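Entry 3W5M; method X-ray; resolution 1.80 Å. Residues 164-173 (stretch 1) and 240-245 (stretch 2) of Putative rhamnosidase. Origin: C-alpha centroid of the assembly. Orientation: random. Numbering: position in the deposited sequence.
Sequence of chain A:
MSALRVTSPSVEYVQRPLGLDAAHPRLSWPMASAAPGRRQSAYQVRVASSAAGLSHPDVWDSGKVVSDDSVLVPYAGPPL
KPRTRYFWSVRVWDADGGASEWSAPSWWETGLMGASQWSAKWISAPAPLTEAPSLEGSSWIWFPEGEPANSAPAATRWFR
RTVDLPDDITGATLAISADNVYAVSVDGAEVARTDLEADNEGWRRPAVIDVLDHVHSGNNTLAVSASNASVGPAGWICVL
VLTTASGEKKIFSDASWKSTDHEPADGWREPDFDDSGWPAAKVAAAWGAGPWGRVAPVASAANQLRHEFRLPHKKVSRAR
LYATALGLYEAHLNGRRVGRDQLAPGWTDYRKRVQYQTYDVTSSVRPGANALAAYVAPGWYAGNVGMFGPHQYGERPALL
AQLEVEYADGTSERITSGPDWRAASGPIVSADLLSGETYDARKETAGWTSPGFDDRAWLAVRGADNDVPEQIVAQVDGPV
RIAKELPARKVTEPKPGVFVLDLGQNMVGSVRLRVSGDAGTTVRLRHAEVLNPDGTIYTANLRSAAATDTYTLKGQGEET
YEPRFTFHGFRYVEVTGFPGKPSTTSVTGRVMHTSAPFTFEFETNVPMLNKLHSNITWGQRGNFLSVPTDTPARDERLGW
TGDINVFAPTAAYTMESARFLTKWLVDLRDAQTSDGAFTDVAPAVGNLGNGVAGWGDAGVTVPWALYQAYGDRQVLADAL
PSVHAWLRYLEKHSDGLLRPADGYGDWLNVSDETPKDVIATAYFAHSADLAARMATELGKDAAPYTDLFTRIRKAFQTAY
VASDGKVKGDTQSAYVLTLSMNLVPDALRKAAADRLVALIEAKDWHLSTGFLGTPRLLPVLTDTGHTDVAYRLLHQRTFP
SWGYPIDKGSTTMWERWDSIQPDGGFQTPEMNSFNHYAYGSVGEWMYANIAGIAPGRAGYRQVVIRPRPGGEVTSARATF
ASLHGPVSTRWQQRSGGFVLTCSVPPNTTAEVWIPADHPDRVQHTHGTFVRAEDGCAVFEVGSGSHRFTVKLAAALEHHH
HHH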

# COMPACT_ATOMS: atom_id res chain seq x y z
N ASP A 164 -33.90 34.37 -16.61
CA ASP A 164 -35.06 34.38 -15.74
C ASP A 164 -35.24 32.95 -15.22
O ASP A 164 -35.59 32.04 -15.97
N LEU A 165 -34.98 32.76 -13.93
CA LEU A 165 -34.99 31.41 -13.35
C LEU A 165 -36.35 31.12 -12.69
O LEU A 165 -37.01 32.05 -12.25
N PRO A 166 -36.74 29.83 -12.61
CA PRO A 166 -38.09 29.51 -12.13
C PRO A 166 -38.23 29.68 -10.62
O PRO A 166 -37.24 29.85 -9.88
N ASP A 167 -39.48 29.63 -10.16
CA ASP A 167 -39.77 29.66 -8.75
C ASP A 167 -39.43 28.34 -8.04
O ASP A 167 -39.31 27.29 -8.68
N ASP A 168 -39.29 28.41 -6.71
CA ASP A 168 -39.16 27.22 -5.87
C ASP A 168 -37.94 26.36 -6.19
O ASP A 168 -38.03 25.14 -6.28
N ILE A 169 -36.81 27.02 -6.36
CA ILE A 169 -35.56 26.36 -6.63
C ILE A 169 -35.09 25.66 -5.36
O ILE A 169 -34.93 26.30 -4.32
N THR A 170 -34.87 24.35 -5.45
CA THR A 170 -34.33 23.60 -4.30
C THR A 170 -32.82 23.28 -4.43
O THR A 170 -32.18 22.93 -3.45
N GLY A 171 -32.27 23.41 -5.63
CA GLY A 171 -30.85 23.09 -5.84
C GLY A 171 -30.33 23.75 -7.10
O GLY A 171 -31.10 23.98 -8.04
N ALA A 172 -29.03 24.08 -7.12
CA ALA A 172 -28.43 24.72 -8.29
C ALA A 172 -26.97 24.32 -8.38
O ALA A 172 -26.24 24.41 -7.40
N THR A 173 -26.55 23.87 -9.56
CA THR A 173 -25.14 23.53 -9.77
C THR A 173 -24.65 24.14 -11.06
O THR A 173 -25.42 24.29 -12.02
N LEU A 240 -25.76 25.48 -16.19
CA LEU A 240 -26.33 25.81 -14.88
C LEU A 240 -27.59 24.98 -14.76
O LEU A 240 -28.52 25.13 -15.54
N VAL A 241 -27.59 24.03 -13.81
CA VAL A 241 -28.76 23.16 -13.58
C VAL A 241 -29.55 23.68 -12.38
O VAL A 241 -29.02 23.78 -11.30
N LEU A 242 -30.82 24.00 -12.58
CA LEU A 242 -31.66 24.40 -11.48
C LEU A 242 -32.66 23.29 -11.22
O LEU A 242 -33.41 22.90 -12.13
N THR A 243 -32.64 22.75 -10.01
CA THR A 243 -33.59 21.71 -9.62
C THR A 243 -34.77 22.33 -8.86
O THR A 243 -34.57 23.13 -7.94
N THR A 244 -35.98 21.99 -9.30
CA THR A 244 -37.24 22.29 -8.62
C THR A 244 -38.02 20.96 -8.52
O THR A 244 -37.64 19.97 -9.16
N ALA A 245 -39.09 20.93 -7.73
CA ALA A 245 -39.91 19.71 -7.57
C ALA A 245 -40.51 19.20 -8.90
O ALA A 245 -40.81 18.01 -9.04

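Residues 171-173 and 240-244 run antiparallel as neighbouring strands, and their side chains alternate between the two faces of the sheet. Leu-242, Thr-173 and Thr-244 have the most surface covered by the opposing stretch, 78, 64 and 64 Å², and each anchors a different part of the contact.

Leu-242 pairs with Ala-172 at a non-hydrogen-bonded position, and both side chains lie on the same face. Its chi1 and chi2 are both m (-60° and -42°). CD1 of Leu-242 lies 3.7 Å from CB of Ala-172, and CD2 of Leu-242 lies 3.9 Å from CD2 of Leu-165; the side chain thus touches both the 171-173 strand and the earlier segment at 164-165. Leu-165, with chi1 m and chi2 t, points toward stretch 2 to meet it, and all three residues are buried. Alongside, Ala-172 CA approaches Val-241 O at 3.2 Å in a CA-H...O contact.

Thr-173 and Val-241 occupy the other face, in a hydrogen-bonded pair. Thr-173 adopts the p rotamer, which places its OG1 3.6 Å from CB of Val-241, itself t; this is a packing contact of the hydroxyl against an aliphatic side chain. The pair is held in register by backbone bonds from Thr-173 N to Val-241 O (3.0 Å) and from Val-241 N to Thr-173 O (2.8 Å). On this same face Thr-243, rotamer m, stands opposite Gly-171, which has no side chain to meet it. Here too the backbone supplies the polar link, with Thr-243 N donating to Gly-171 O at 2.8 Å.

Thr-244 packs against the loop leading into the strand. Thr-244 has chi1 p, and its CG2 lies 4.1 Å from Pro-166 CG, 3.5 Å from Asp-167 O and 4.3 Å from Ile-169 CG1, so one methyl group touches Pro-166, Asp-167 and Ile-169. Its OG1 is hydrogen-bonded elsewhere in the structure. Beside it, Thr-243 O gathers the backbone amides of Thr-170 N (2.8 Å) and Gly-171 N (3.3 Å), the shorter bond being the one to Thr-170. The p rotamer of Thr-170 also brings its OG1 to 3.2 Å from Thr-243 O.

A water also links the two backbones: its oxygen donates to Asp-168 O (2.9 Å) and accepts from Ala-245 N (2.6 Å), while the end of the Asp-168 side chain leads away from stretch 2.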

# COMPACT_ATOMS: atom_id res chain seq x y z
CB ASP A 164 -36.29 34.85 -16.53
CG ASP A 164 -37.49 35.19 -15.64
OD1 ASP A 164 -37.43 34.97 -14.42
OD2 ASP A 164 -38.50 35.69 -16.18
CB LEU A 165 -33.86 31.27 -12.33
CG LEU A 165 -32.45 31.62 -12.84
CD1 LEU A 165 -31.42 31.30 -11.78
CD2 LEU A 165 -32.14 30.87 -14.14
CB PRO A 166 -38.27 28.04 -12.52
CG PRO A 166 -36.89 27.48 -12.59
CD PRO A 166 -36.00 28.62 -13.03
CB ASP A 167 -41.26 29.95 -8.54
CG ASP A 167 -41.67 31.31 -9.08
OD1 ASP A 167 -40.87 32.27 -9.03
OD2 ASP A 167 -42.81 31.44 -9.57
CB ASP A 168 -40.44 26.38 -5.92
CG ASP A 168 -41.64 27.10 -5.31
OD1 ASP A 168 -41.45 27.93 -4.38
OD2 ASP A 168 -42.77 26.86 -5.78
CB ILE A 169 -34.49 27.38 -7.09
CG1 ILE A 169 -34.81 27.90 -8.49
CG2 ILE A 169 -33.10 26.76 -7.06
CD1 ILE A 169 -34.05 29.17 -8.87
CB THR A 170 -35.11 22.29 -4.04
OG1 THR A 170 -35.09 21.47 -5.22
CG2 THR A 170 -36.57 22.58 -3.67
CB ALA A 172 -28.56 26.24 -8.23
CB THR A 173 -24.89 22.01 -9.86
OG1 THR A 173 -25.61 21.47 -10.99
CG2 THR A 173 -25.29 21.30 -8.55
CB LEU A 240 -26.61 27.31 -14.77
CG LEU A 240 -27.44 27.80 -13.55
CD1 LEU A 240 -26.62 27.64 -12.29
CD2 LEU A 240 -27.80 29.26 -13.78
CB VAL A 241 -28.36 21.71 -13.29
CG1 VAL A 241 -29.59 20.87 -12.94
CG2 VAL A 241 -27.66 21.09 -14.51
CB LEU A 242 -32.40 25.70 -11.81
CG LEU A 242 -31.67 27.00 -12.14
CD1 LEU A 242 -30.48 27.21 -11.20
CD2 LEU A 242 -31.24 27.11 -13.61
CB THR A 243 -32.90 20.64 -8.77
OG1 THR A 243 -31.78 20.12 -9.50
CG2 THR A 243 -33.87 19.50 -8.43
CB THR A 244 -38.08 23.37 -9.37
OG1 THR A 244 -38.63 22.82 -10.57
CG2 THR A 244 -37.25 24.61 -9.72
CB ALA A 245 -40.99 19.90 -6.52
O HOH W 1 -39.86 22.84 -6.14